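Local coordinates for protein AxyAgu115A (Amphibacillus xylanus NBRC 15112, PDB 6NPS) that is probably a family GH115 alpha-glucuronidase, a hydrolase that would take glucuronic acid side groups off arabinoglucuronoxylan, at residues A[275-278]-A[279-283]; A[399-402]-A[403-407]; A[569-572]-A[573-577]; A[781-784]-A[785-788]. The protein carries 3 engineered substitutions. All coordinates share one frame; numbering follows the deposited sequence.

In the fold
The four contacts are local turns and helix segments that follow one another along the chain, and none touches another. Contacts 1 and 2 fall in the family 115 range of the TIM-barrel clan: contact 1 starts helix 277-291, whereas contact 2 leads into barrel strand 405-410, with centres about 30 Å apart. Contact 3 lies within the long helix 564-596, about 15 Å from the centre of the chain, its centre about 39 Å from that of contact 2. Contact 4 leads into strand 786-788 of the C-terminal beta-rich part; its centre is about 72 Å from that of contact 1, across the chain's centre. A glycerol, probably from the crystallisation liquor, binds Arg399 of contact 2.

Contact 1 (A[275-278]-A[279-283]); sequences TNRE and GITKF
Gly279, in the first turn of helix 277-291, meets the side chain of Asn276, the residue at the N-cap. Its backbone N gives a weak bond to Asn276 OD1, 3.2 Å long and bent to 120° at the hydrogen, and its CA lies equally near that oxygen. A side chain on Gly279 would run into Asn276 OD1. Asn276 holds CG anti to its own N, which brings the amide back over the start of the helix; the other end of the amide, ND2, is bonded to the backbone oxygens of Ala270 and Tyr267. Ile280 follows with a nearly straight bond from its N to Asn276 O (3.1 Å). Its CG1 branch lies 3.6 Å from Asn276 ND2, the two side chains crossing at about a right angle, and its side chain also touches Tyr257 and Trp271. Thr281 grips one oxygen twice: N reaches Arg277 O at 3.0 Å in the carbonyl plane, while OG1 donates to Arg277 O at 2.9 Å from 43° out of that plane. OG1 stands beside the backbone N, anti to the carbonyl carbon (chi1 -66°), the setting that brings the hydroxyl back to the preceding turn. The guanidinium of Arg277 points elsewhere, to a salt bridge with Asp326 of helix 317-338. Lys282 adds the next helical bond, N to Glu278 O at 3.0 Å, and its CB passes beside the same oxygen. This is an Asn N-cap with a weak capping bond, opening an alpha helix of the TIM-barrel-clan domain.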
ATOM      1  N   THR A 275     -20.983  -5.758  46.651  1.00 65.75           N
ATOM      2  CA  THR A 275     -20.917  -4.552  47.476  1.00 72.25           C
ATOM      3  C   THR A 275     -22.278  -3.897  47.689  1.00 67.17           C
ATOM      4  O   THR A 275     -22.434  -3.125  48.637  1.00 63.20           O
ATOM      5  CB  THR A 275     -19.945  -3.526  46.860  1.00 74.26           C
ATOM      6  OG1 THR A 275     -20.472  -3.060  45.612  1.00 69.06           O
ATOM      7  CG2 THR A 275     -18.561  -4.146  46.616  1.00 74.86           C
ATOM      8  N   ASN A 276     -23.259  -4.180  46.834  1.00 63.71           N
ATOM      9  CA  ASN A 276     -24.602  -3.617  46.959  1.00 58.17           C
ATOM     10  C   ASN A 276     -25.619  -4.766  46.932  1.00 58.81           C
ATOM     11  O   ASN A 276     -26.546  -4.807  46.125  1.00 58.31           O
ATOM     12  CB  ASN A 276     -24.833  -2.569  45.853  1.00 54.03           C
ATOM     13  CG  ASN A 276     -26.250  -2.007  45.840  1.00 51.76           C
ATOM     14  OD1 ASN A 276     -26.890  -1.876  46.883  1.00 52.24           O
ATOM     15  ND2 ASN A 276     -26.753  -1.692  44.645  1.00 47.38           N
ATOM     16  N   ARG A 277     -25.436  -5.729  47.837  1.00 60.35           N
ATOM     17  CA  ARG A 277     -26.293  -6.910  47.817  1.00 63.43           C
ATOM     18  C   ARG A 277     -27.754  -6.542  48.035  1.00 56.67           C
ATOM     19  O   ARG A 277     -28.619  -6.903  47.238  1.00 48.68           O
ATOM     20  CB  ARG A 277     -25.848  -7.918  48.872  1.00 70.60           C
ATOM     21  CG  ARG A 277     -26.787  -9.098  48.974  1.00 69.47           C
ATOM     22  CD  ARG A 277     -26.099 -10.241  49.644  1.00 72.43           C
ATOM     23  NE  ARG A 277     -26.836 -11.476  49.460  1.00 72.76           N
ATOM     24  CZ  ARG A 277     -26.255 -12.643  49.225  1.00 72.50           C
ATOM     25  NH1 ARG A 277     -24.929 -12.707  49.145  1.00 70.31           N
ATOM     26  NH2 ARG A 277     -26.996 -13.733  49.063  1.00 70.68           N
ATOM     27  N   GLU A 278     -28.045  -5.793  49.100  1.00 58.04           N
ATOM     28  CA  GLU A 278     -29.440  -5.525  49.468  1.00 60.75           C
ATOM     29  C   GLU A 278     -30.137  -4.617  48.453  1.00 55.03           C
ATOM     30  O   GLU A 278     -31.326  -4.798  48.164  1.00 59.78           O
ATOM     31  CB  GLU A 278     -29.500  -4.908  50.867  1.00 66.39           C
ATOM     32  CG  GLU A 278     -28.587  -5.589  51.861  1.00 79.66           C
ATOM     33  CD  GLU A 278     -27.315  -4.785  52.151  1.00 92.09           C
ATOM     34  OE1 GLU A 278     -26.436  -4.715  51.256  1.00 89.21           O
ATOM     35  OE2 GLU A 278     -27.206  -4.215  53.274  1.00 95.40           O
ATOM     36  N   GLY A 279     -29.424  -3.623  47.924  1.00 50.38           N
ATOM     37  CA  GLY A 279     -30.008  -2.776  46.897  1.00 49.37           C
ATOM     38  C   GLY A 279     -30.405  -3.554  45.655  1.00 48.36           C
ATOM     39  O   GLY A 279     -31.518  -3.391  45.130  1.00 45.24           O
ATOM     40  N   ILE A 280     -29.503  -4.417  45.168  1.00 44.52           N
ATOM     41  CA  ILE A 280     -29.795  -5.194  43.962  1.00 46.09           C
ATOM     42  C   ILE A 280     -30.920  -6.187  44.220  1.00 47.26           C
ATOM     43  O   ILE A 280     -31.764  -6.418  43.356  1.00 43.36           O
ATOM     44  CB  ILE A 280     -28.535  -5.908  43.437  1.00 43.76           C
ATOM     45  CG1 ILE A 280     -27.456  -4.894  43.089  1.00 48.06           C
ATOM     46  CG2 ILE A 280     -28.882  -6.700  42.163  1.00 44.54           C
ATOM     47  CD1 ILE A 280     -27.906  -3.932  41.970  1.00 48.14           C
ATOM     48  N   THR A 281     -30.982  -6.748  45.429  1.00 50.92           N
ATOM     49  CA  THR A 281     -32.042  -7.695  45.774  1.00 50.47           C
ATOM     50  C   THR A 281     -33.412  -7.027  45.794  1.00 48.87           C
ATOM     51  O   THR A 281     -34.387  -7.588  45.283  1.00 45.41           O
ATOM     52  CB  THR A 281     -31.738  -8.311  47.138  1.00 53.81           C
ATOM     53  OG1 THR A 281     -30.558  -9.110  47.028  1.00 56.48           O
ATOM     54  CG2 THR A 281     -32.894  -9.157  47.625  1.00 49.46           C
ATOM     55  N   LYS A 282     -33.515  -5.844  46.418  1.00 44.42           N
ATOM     56  CA  LYS A 282     -34.785  -5.124  46.432  1.00 45.43           C
ATOM     57  C   LYS A 282     -35.132  -4.615  45.042  1.00 43.56           C
ATOM     58  O   LYS A 282     -36.313  -4.543  44.679  1.00 45.08           O
ATOM     59  CB  LYS A 282     -34.737  -3.963  47.468  1.00 49.99           C
ATOM     60  CG  LYS A 282     -36.082  -3.237  47.643  1.00 55.87           C
ATOM     61  CD  LYS A 282     -36.966  -3.865  48.734  1.00 68.80           C
ATOM     62  CE  LYS A 282     -38.097  -2.927  49.165  1.00 79.83           C
ATOM     63  NZ  LYS A 282     -38.000  -2.522  50.600  1.00 91.58           N
ATOM     64  N   PHE A 283     -34.121  -4.336  44.220  1.00 41.65           N
ATOM     65  CA  PHE A 283     -34.372  -3.994  42.829  1.00 39.43           C
ATOM     66  C   PHE A 283     -35.071  -5.141  42.097  1.00 38.03           C
ATOM     67  O   PHE A 283     -36.101  -4.932  41.442  1.00 37.81           O
ATOM     68  CB  PHE A 283     -33.043  -3.600  42.173  1.00 40.33           C
ATOM     69  CG  PHE A 283     -33.161  -3.169  40.734  1.00 41.30           C
ATOM     70  CD1 PHE A 283     -33.869  -2.020  40.386  1.00 42.36           C
ATOM     71  CD2 PHE A 283     -32.511  -3.888  39.740  1.00 42.64           C
ATOM     72  CE1 PHE A 283     -33.952  -1.628  39.013  1.00 42.99           C
ATOM     73  CE2 PHE A 283     -32.593  -3.519  38.378  1.00 42.35           C
ATOM     74  CZ  PHE A 283     -33.305  -2.367  38.020  1.00 40.36           C
TER

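Contact 2 (A[399-402]-A[403-407]); sequences RKHS and GGYGM
His401 and Tyr405 meet across a type II beta turn, His401 to Gly404, that delivers the chain into strand 405-410 of the parallel eight-stranded barrel sheet. One backbone hydrogen bond closes the turn, Gly404 N to His401 O at 3.2 Å, the donor standing 45° out of the carbonyl plane. Backbone shape calls for glycine at Gly403, where a side chain would jam against Ser402 O and press on the His401 ring, and the positive phi of Gly404 favours glycine there too. The van der Waals contact is made by the phenol end of Tyr405, whose OH lies 3.5 Å from His401 CB, with Tyr405 CZ and CE2 each 4.0 Å from that carbon; CE2 is also 4.3 Å from Arg399 CA. The two rings meet obliquely, centroids 5.7 Å apart and planes at 55°. Polar ends are bound outside the turn: Tyr405 OH to Met398 O, His401 NE2 to Val378 O, and Arg399 NH2 to a glycerol. A phenylalanine in place of Tyr405 would lack the oxygen that touches His401 CB, probably opening a gap there and leaving Met398 O without this hydroxyl partner. The imidazole owes its place over the end of the turn to a CG anti to the backbone N (chi1 172°). There its edge faces a carbonyl oxygen almost in the ring plane, His401 CD2 lying 3.6 Å from Gly404 O.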
ATOM      1  N   ARG A 399     -28.759 -33.869  27.865  1.00 39.93           N
ATOM      2  CA  ARG A 399     -30.104 -33.825  27.318  1.00 39.11           C
ATOM      3  C   ARG A 399     -31.135 -34.385  28.280  1.00 46.73           C
ATOM      4  O   ARG A 399     -32.335 -34.255  28.024  1.00 50.71           O
ATOM      5  CB  ARG A 399     -30.146 -34.572  25.977  1.00 41.89           C
ATOM      6  CG  ARG A 399     -29.319 -33.830  24.902  1.00 43.21           C
ATOM      7  CD  ARG A 399     -29.102 -34.704  23.671  1.00 52.03           C
ATOM      8  NE  ARG A 399     -30.324 -34.838  22.900  1.00 55.80           N
ATOM      9  CZ  ARG A 399     -30.359 -35.148  21.601  1.00 61.15           C
ATOM     10  NH1 ARG A 399     -29.234 -35.377  20.930  1.00 56.23           N
ATOM     11  NH2 ARG A 399     -31.527 -35.230  20.982  1.00 61.76           N
ATOM     12  N   LYS A 400     -30.694 -34.971  29.386  1.00 48.11           N
ATOM     13  CA  LYS A 400     -31.592 -35.379  30.459  1.00 54.65           C
ATOM     14  C   LYS A 400     -32.141 -34.196  31.260  1.00 52.65           C
ATOM     15  O   LYS A 400     -33.032 -34.393  32.097  1.00 53.04           O
ATOM     16  CB  LYS A 400     -30.849 -36.340  31.382  1.00 60.51           C
ATOM     17  CG  LYS A 400     -30.863 -37.792  30.922  1.00 75.47           C
ATOM     18  CD  LYS A 400     -31.123 -38.728  32.127  1.00 92.30           C
ATOM     19  CE  LYS A 400     -32.114 -39.875  31.830  1.00102.91           C
ATOM     20  NZ  LYS A 400     -33.556 -39.449  31.796  1.00107.58           N
ATOM     21  N   HIS A 401     -31.635 -32.987  31.033  1.00 47.27           N
ATOM     22  CA  HIS A 401     -31.928 -31.857  31.915  1.00 43.71           C
ATOM     23  C   HIS A 401     -33.388 -31.464  31.797  1.00 43.89           C
ATOM     24  O   HIS A 401     -33.878 -31.125  30.715  1.00 45.86           O
ATOM     25  CB  HIS A 401     -31.028 -30.671  31.577  1.00 40.86           C
ATOM     26  CG  HIS A 401     -31.385 -29.407  32.302  1.00 44.26           C
ATOM     27  ND1 HIS A 401     -31.146 -29.226  33.652  1.00 49.56           N
ATOM     28  CD2 HIS A 401     -31.965 -28.264  31.868  1.00 43.37           C
ATOM     29  CE1 HIS A 401     -31.555 -28.022  34.014  1.00 46.05           C
ATOM     30  NE2 HIS A 401     -32.060 -27.421  32.952  1.00 43.27           N
ATOM     31  N   SER A 402     -34.102 -31.543  32.901  1.00 45.19           N
ATOM     32  CA  SER A 402     -35.468 -31.067  32.908  1.00 53.70           C
ATOM     33  C   SER A 402     -35.447 -29.545  32.891  1.00 53.38           C
ATOM     34  O   SER A 402     -34.731 -28.905  33.666  1.00 62.70           O
ATOM     35  CB  SER A 402     -36.201 -31.620  34.132  1.00 58.37           C
ATOM     36  OG  SER A 402     -37.229 -30.741  34.532  1.00 65.03           O
ATOM     37  N   GLY A 403     -36.232 -28.954  32.008  1.00 45.72           N
ATOM     38  CA  GLY A 403     -36.138 -27.548  31.718  1.00 43.50           C
ATOM     39  C   GLY A 403     -35.694 -27.298  30.293  1.00 39.39           C
ATOM     40  O   GLY A 403     -36.028 -26.258  29.720  1.00 40.89           O
ATOM     41  N   GLY A 404     -34.963 -28.246  29.712  1.00 33.17           N
ATOM     42  CA  GLY A 404     -34.584 -28.110  28.313  1.00 33.85           C
ATOM     43  C   GLY A 404     -33.586 -26.983  28.047  1.00 33.98           C
ATOM     44  O   GLY A 404     -33.014 -26.355  28.955  1.00 37.91           O
ATOM     45  N   TYR A 405     -33.400 -26.717  26.755  1.00 30.71           N
ATOM     46  CA  TYR A 405     -32.348 -25.836  26.270  1.00 32.93           C
ATOM     47  C   TYR A 405     -32.919 -24.823  25.299  1.00 34.25           C
ATOM     48  O   TYR A 405     -33.926 -25.068  24.605  1.00 35.15           O
ATOM     49  CB  TYR A 405     -31.214 -26.634  25.579  1.00 34.53           C
ATOM     50  CG  TYR A 405     -30.471 -27.476  26.585  1.00 34.49           C
ATOM     51  CD1 TYR A 405     -29.372 -26.956  27.273  1.00 34.41           C
ATOM     52  CD2 TYR A 405     -30.882 -28.777  26.871  1.00 32.48           C
ATOM     53  CE1 TYR A 405     -28.705 -27.714  28.196  1.00 34.65           C
ATOM     54  CE2 TYR A 405     -30.216 -29.552  27.795  1.00 38.31           C
ATOM     55  CZ  TYR A 405     -29.118 -29.011  28.460  1.00 40.98           C
ATOM     56  OH  TYR A 405     -28.452 -29.751  29.429  1.00 44.27           O
ATOM     57  N   GLY A 406     -32.234 -23.696  25.228  1.00 31.92           N
ATOM     58  CA  GLY A 406     -32.567 -22.642  24.297  1.00 28.44           C
ATOM     59  C   GLY A 406     -31.426 -22.324  23.352  1.00 29.86           C
ATOM     60  O   GLY A 406     -30.277 -22.681  23.616  1.00 30.97           O
ATOM     61  N   MET A 407     -31.717 -21.646  22.256  1.00 30.49           N
ATOM     62  CA  MET A 407     -30.662 -21.162  21.365  1.00 28.81           C
ATOM     63  C   MET A 407     -30.940 -19.709  21.031  1.00 32.19           C
ATOM     64  O   MET A 407     -32.059 -19.348  20.630  1.00 28.23           O
ATOM     65  CB  MET A 407     -30.559 -21.988  20.075  1.00 27.97           C
ATOM     66  CG  MET A 407     -29.448 -21.455  19.064  1.00 31.94           C
ATOM     67  SD  MET A 407     -27.781 -21.433  19.837  1.00 36.73           S
ATOM     68  CE  MET A 407     -27.600 -23.147  20.312  1.00 31.10           C
TER

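Contact 3 (A[569-572]-A[573-577]); sequences ALVY and YPTVG
Val576 and Tyr572 form the close-packed side of this contact in helix 564-596. Methyl CG2 of Val576 sits over the centre of one face of the Tyr572 ring, 3.8 Å from the centroid and only 12° off the ring normal, a CH-pi contact. Tyr572 carries CG anti to the backbone N (chi1 -173°), which turns the ring toward the following turn, where Val576 lies. The backbone tightens this side further: Val576 N bonds to Tyr572 O at 2.9 Å, nearly along the C=O axis. Beside it, Val571 O takes two donors from Thr575, N at 3.0 Å and OG1 at 2.8 Å, which arrive from opposite faces of the carbonyl plane. The hydroxyl is thus buried but satisfied within its own helix. The motif is a proline kink joined to a wider pi-type turn over 569-572: Pro574 N has no hydrogen to give to the turn before. The looser part lies here, where the pyrrolidine ring takes the place of a bond. Pro574 CD is 3.5 Å from Ala569 O, and Pro574 CG is 3.6 Å from Leu570 O, contacts of carbon with oxygen alone. Neither side is open to solvent, since every residue of the contact is buried. Helix 537-558 packs on Tyr572 and Val576, and helix 500-519 on Val571, Pro574 and Thr575. On the flank of helix 601-629 the Tyr573 ring stacks on Tyr623, while Gly577 N continues the regular helical pattern with a bond of 2.8 Å to Tyr573 O.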
ATOM      1  N   ALA A 569     -39.241  -2.828  -0.792  1.00 28.86           N
ATOM      2  CA  ALA A 569     -38.762  -3.098   0.558  1.00 34.88           C
ATOM      3  C   ALA A 569     -38.287  -4.538   0.733  1.00 31.73           C
ATOM      4  O   ALA A 569     -37.337  -4.780   1.482  1.00 33.42           O
ATOM      5  CB  ALA A 569     -39.863  -2.783   1.570  1.00 37.80           C
ATOM      6  N   LEU A 570     -38.888  -5.496   0.026  1.00 31.82           N
ATOM      7  CA  LEU A 570     -38.548  -6.897   0.234  1.00 31.56           C
ATOM      8  C   LEU A 570     -37.473  -7.405  -0.722  1.00 33.95           C
ATOM      9  O   LEU A 570     -36.779  -8.379  -0.393  1.00 34.80           O
ATOM     10  CB  LEU A 570     -39.810  -7.776   0.086  1.00 30.22           C
ATOM     11  CG  LEU A 570     -40.906  -7.578   1.171  1.00 38.23           C
ATOM     12  CD1 LEU A 570     -42.151  -8.448   0.948  1.00 39.18           C
ATOM     13  CD2 LEU A 570     -40.373  -7.805   2.598  1.00 36.13           C
ATOM     14  N   VAL A 571     -37.374  -6.851  -1.933  1.00 28.47           N
ATOM     15  CA  VAL A 571     -36.482  -7.461  -2.919  1.00 29.85           C
ATOM     16  C   VAL A 571     -35.483  -6.418  -3.435  1.00 29.66           C
ATOM     17  O   VAL A 571     -34.266  -6.611  -3.376  1.00 29.42           O
ATOM     18  CB  VAL A 571     -37.297  -8.075  -4.070  1.00 30.48           C
ATOM     19  CG1 VAL A 571     -36.353  -8.683  -5.109  1.00 29.99           C
ATOM     20  CG2 VAL A 571     -38.273  -9.113  -3.510  1.00 32.65           C
ATOM     21  N   TYR A 572     -35.989  -5.303  -3.955  1.00 28.75           N
ATOM     22  CA  TYR A 572     -35.114  -4.375  -4.661  1.00 26.61           C
ATOM     23  C   TYR A 572     -34.098  -3.726  -3.718  1.00 31.56           C
ATOM     24  O   TYR A 572     -32.900  -3.693  -4.009  1.00 26.11           O
ATOM     25  CB  TYR A 572     -35.971  -3.313  -5.367  1.00 27.50           C
ATOM     26  CG  TYR A 572     -35.176  -2.387  -6.267  1.00 32.40           C
ATOM     27  CD1 TYR A 572     -34.877  -2.754  -7.590  1.00 29.71           C
ATOM     28  CD2 TYR A 572     -34.743  -1.144  -5.805  1.00 34.80           C
ATOM     29  CE1 TYR A 572     -34.146  -1.881  -8.417  1.00 35.83           C
ATOM     30  CE2 TYR A 572     -34.020  -0.278  -6.610  1.00 37.01           C
ATOM     31  CZ  TYR A 572     -33.735  -0.649  -7.912  1.00 39.98           C
ATOM     32  OH  TYR A 572     -33.028   0.205  -8.704  1.00 44.02           O
ATOM     33  N   TYR A 573     -34.557  -3.167  -2.593  1.00 30.48           N
ATOM     34  CA  TYR A 573     -33.622  -2.472  -1.704  1.00 28.96           C
ATOM     35  C   TYR A 573     -32.555  -3.414  -1.122  1.00 27.56           C
ATOM     36  O   TYR A 573     -31.361  -3.096  -1.228  1.00 30.15           O
ATOM     37  CB  TYR A 573     -34.435  -1.740  -0.616  1.00 30.24           C
ATOM     38  CG  TYR A 573     -33.552  -1.169   0.470  1.00 29.66           C
ATOM     39  CD1 TYR A 573     -32.701  -0.109   0.202  1.00 32.11           C
ATOM     40  CD2 TYR A 573     -33.555  -1.703   1.754  1.00 38.60           C
ATOM     41  CE1 TYR A 573     -31.868   0.421   1.193  1.00 35.47           C
ATOM     42  CE2 TYR A 573     -32.743  -1.181   2.749  1.00 32.77           C
ATOM     43  CZ  TYR A 573     -31.885  -0.138   2.448  1.00 34.24           C
ATOM     44  OH  TYR A 573     -31.054   0.367   3.410  1.00 35.58           O
ATOM     45  N   PRO A 574     -32.892  -4.562  -0.495  1.00 31.07           N
ATOM     46  CA  PRO A 574     -31.828  -5.511  -0.064  1.00 24.40           C
ATOM     47  C   PRO A 574     -30.886  -5.941  -1.190  1.00 29.42           C
ATOM     48  O   PRO A 574     -29.679  -6.090  -0.958  1.00 30.21           O
ATOM     49  CB  PRO A 574     -32.613  -6.735   0.449  1.00 28.02           C
ATOM     50  CG  PRO A 574     -33.973  -6.303   0.598  1.00 31.08           C
ATOM     51  CD  PRO A 574     -34.238  -5.073  -0.219  1.00 27.77           C
ATOM     52  N   THR A 575     -31.412  -6.264  -2.379  1.00 31.02           N
ATOM     53  CA  THR A 575     -30.539  -6.733  -3.465  1.00 29.24           C
ATOM     54  C   THR A 575     -29.581  -5.648  -3.902  1.00 25.55           C
ATOM     55  O   THR A 575     -28.359  -5.825  -3.886  1.00 29.12           O
ATOM     56  CB  THR A 575     -31.365  -7.183  -4.687  1.00 32.29           C
ATOM     57  OG1 THR A 575     -32.231  -8.224  -4.286  1.00 31.26           O
ATOM     58  CG2 THR A 575     -30.432  -7.692  -5.820  1.00 30.83           C
ATOM     59  N   VAL A 576     -30.127  -4.498  -4.269  1.00 29.53           N
ATOM     60  CA  VAL A 576     -29.316  -3.451  -4.860  1.00 30.08           C
ATOM     61  C   VAL A 576     -28.407  -2.851  -3.814  1.00 30.94           C
ATOM     62  O   VAL A 576     -27.239  -2.555  -4.086  1.00 28.59           O
ATOM     63  CB  VAL A 576     -30.214  -2.379  -5.519  1.00 30.52           C
ATOM     64  CG1 VAL A 576     -29.367  -1.194  -5.995  1.00 37.30           C
ATOM     65  CG2 VAL A 576     -31.030  -2.991  -6.693  1.00 33.28           C
ATOM     66  N   GLY A 577     -28.904  -2.706  -2.583  1.00 31.93           N
ATOM     67  CA  GLY A 577     -28.068  -2.151  -1.543  1.00 30.61           C
ATOM     68  C   GLY A 577     -26.832  -2.986  -1.317  1.00 30.44           C
ATOM     69  O   GLY A 577     -25.717  -2.470  -1.293  1.00 31.55           O
TER

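Contact 4 (A[781-784]-A[785-788]); sequences NYPD and MTFV
A type II beta turn from Pro783 to Thr786 leads into strand 786-788 of the C-terminal domain, and Thr786 closes it with two bonds to one oxygen. Thr786 N reaches Pro783 O at 3.3 Å, and the hydroxyl OG1 donates to Pro783 O at 2.7 Å. Both donors come from the same face of the carbonyl plane, each tilted a little over 30° from it. The hydroxyl gets there because OG1 lies anti to the carbonyl carbon and beside the backbone N (chi1 -56°), pointing back over the turn; from there it also touches the pyrrolidine, Pro783 CD being 3.5 Å away. Met785 takes the third position of the turn with positive phi (71°), unusual for a residue with a side chain, and its CB lies only 3.0 Å from Asp784 O. Beyond the turn its chain bends to rest on His800 and Tyr965. Thr786 also packs at about a right angle to Tyr782, whose CB is 3.7 Å from Thr786 OG1. The Tyr782 ring then extends to Val788, CD2 to CG2 at 4.5 Å, a distant apolar touch. An alanine here would lack the hydroxyl, would probably leave Pro783 O held by the longer backbone bond alone and is likely to open a gap against Tyr782 CB. Outside the turn Thr786 rests on His851 and Val853 of the parallel neighbour strand 847-854. This is a type II beta turn whose closing oxygen also takes a threonine hydroxyl, leading into a beta strand that bonds to both strand 847-854 and the C-terminal tail at Tyr964 and Val966.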
ATOM      1  N   ASN A 781      -8.551 -43.256 -19.869  1.00 71.12           N
ATOM      2  CA  ASN A 781      -8.006 -44.453 -19.222  1.00 64.44           C
ATOM      3  C   ASN A 781      -8.217 -44.487 -17.707  1.00 62.06           C
ATOM      4  O   ASN A 781      -7.956 -45.526 -17.090  1.00 61.09           O
ATOM      5  CB  ASN A 781      -6.504 -44.586 -19.523  1.00 67.81           C
ATOM      6  CG  ASN A 781      -5.721 -43.299 -19.239  1.00 72.77           C
ATOM      7  OD1 ASN A 781      -5.929 -42.260 -19.880  1.00 73.32           O
ATOM      8  ND2 ASN A 781      -4.808 -43.370 -18.279  1.00 75.42           N
ATOM      9  N   TYR A 782      -8.658 -43.389 -17.092  1.00 58.32           N
ATOM     10  CA  TYR A 782      -9.039 -43.322 -15.688  1.00 53.31           C
ATOM     11  C   TYR A 782     -10.555 -43.279 -15.554  1.00 53.02           C
ATOM     12  O   TYR A 782     -11.261 -42.884 -16.487  1.00 56.22           O
ATOM     13  CB  TYR A 782      -8.449 -42.083 -15.007  1.00 50.83           C
ATOM     14  CG  TYR A 782      -6.949 -42.024 -15.033  1.00 55.47           C
ATOM     15  CD1 TYR A 782      -6.178 -42.959 -14.350  1.00 56.75           C
ATOM     16  CD2 TYR A 782      -6.294 -41.030 -15.745  1.00 56.68           C
ATOM     17  CE1 TYR A 782      -4.787 -42.903 -14.378  1.00 55.84           C
ATOM     18  CE2 TYR A 782      -4.903 -40.964 -15.786  1.00 55.44           C
ATOM     19  CZ  TYR A 782      -4.159 -41.894 -15.096  1.00 54.39           C
ATOM     20  OH  TYR A 782      -2.788 -41.804 -15.148  1.00 56.12           O
ATOM     21  N   PRO A 783     -11.092 -43.674 -14.405  1.00 56.33           N
ATOM     22  CA  PRO A 783     -12.547 -43.596 -14.199  1.00 56.47           C
ATOM     23  C   PRO A 783     -13.053 -42.158 -14.109  1.00 54.69           C
ATOM     24  O   PRO A 783     -12.305 -41.202 -13.865  1.00 49.72           O
ATOM     25  CB  PRO A 783     -12.756 -44.324 -12.863  1.00 64.51           C
ATOM     26  CG  PRO A 783     -11.475 -45.062 -12.598  1.00 67.45           C
ATOM     27  CD  PRO A 783     -10.397 -44.268 -13.250  1.00 62.59           C
ATOM     28  N   ASP A 784     -14.368 -42.015 -14.292  1.00 52.99           N
ATOM     29  CA  ASP A 784     -14.991 -40.715 -14.121  1.00 55.87           C
ATOM     30  C   ASP A 784     -14.688 -40.188 -12.723  1.00 50.26           C
ATOM     31  O   ASP A 784     -14.447 -40.957 -11.788  1.00 49.39           O
ATOM     32  CB  ASP A 784     -16.505 -40.793 -14.354  1.00 70.27           C
ATOM     33  CG  ASP A 784     -16.885 -40.607 -15.830  1.00 87.53           C
ATOM     34  OD1 ASP A 784     -17.892 -41.193 -16.287  1.00 93.14           O
ATOM     35  OD2 ASP A 784     -16.162 -39.881 -16.543  1.00 93.24           O
ATOM     36  N   MET A 785     -14.637 -38.860 -12.612  1.00 42.97           N
ATOM     37  CA  MET A 785     -14.346 -38.120 -11.388  1.00 45.80           C
ATOM     38  C   MET A 785     -12.892 -38.234 -10.945  1.00 46.00           C
ATOM     39  O   MET A 785     -12.572 -37.832  -9.826  1.00 48.02           O
ATOM     40  CB  MET A 785     -15.274 -38.541 -10.234  1.00 44.11           C
ATOM     41  CG  MET A 785     -16.750 -38.607 -10.634  1.00 52.30           C
ATOM     42  SD  MET A 785     -17.353 -37.025 -11.292  1.00 53.17           S
ATOM     43  CE  MET A 785     -17.238 -36.049  -9.811  1.00 48.66           C
ATOM     44  N   THR A 786     -11.986 -38.700 -11.805  1.00 40.53           N
ATOM     45  CA  THR A 786     -10.565 -38.656 -11.476  1.00 39.59           C
ATOM     46  C   THR A 786      -9.989 -37.272 -11.768  1.00 42.50           C
ATOM     47  O   THR A 786      -9.986 -36.828 -12.926  1.00 38.98           O
ATOM     48  CB  THR A 786      -9.796 -39.693 -12.273  1.00 40.82           C
ATOM     49  OG1 THR A 786     -10.367 -40.974 -12.021  1.00 44.62           O
ATOM     50  CG2 THR A 786      -8.329 -39.678 -11.853  1.00 39.61           C
ATOM     51  N   PHE A 787      -9.467 -36.611 -10.735  1.00 36.96           N
ATOM     52  CA  PHE A 787      -8.804 -35.331 -10.926  1.00 36.76           C
ATOM     53  C   PHE A 787      -7.385 -35.564 -11.432  1.00 41.66           C
ATOM     54  O   PHE A 787      -6.691 -36.482 -10.982  1.00 46.51           O
ATOM     55  CB  PHE A 787      -8.818 -34.527  -9.621  1.00 36.87           C
ATOM     56  CG  PHE A 787     -10.160 -33.923  -9.322  1.00 35.59           C
ATOM     57  CD1 PHE A 787     -11.164 -34.681  -8.739  1.00 36.78           C
ATOM     58  CD2 PHE A 787     -10.440 -32.602  -9.669  1.00 35.36           C
ATOM     59  CE1 PHE A 787     -12.406 -34.148  -8.512  1.00 32.87           C
ATOM     60  CE2 PHE A 787     -11.672 -32.055  -9.443  1.00 34.47           C
ATOM     61  CZ  PHE A 787     -12.668 -32.830  -8.852  1.00 33.74           C
ATOM     62  N   VAL A 788      -6.958 -34.771 -12.406  1.00 37.80           N
ATOM     63  CA  VAL A 788      -5.653 -35.002 -13.040  1.00 37.76           C
ATOM     64  C   VAL A 788      -4.833 -33.727 -12.882  1.00 42.04           C
ATOM     65  O   VAL A 788      -5.241 -32.667 -13.368  1.00 45.44           O
ATOM     66  CB  VAL A 788      -5.775 -35.390 -14.523  1.00 40.00           C
ATOM     67  CG1 VAL A 788      -4.362 -35.588 -15.130  1.00 41.17           C
ATOM     68  CG2 VAL A 788      -6.542 -36.702 -14.704  1.00 42.84           C
TER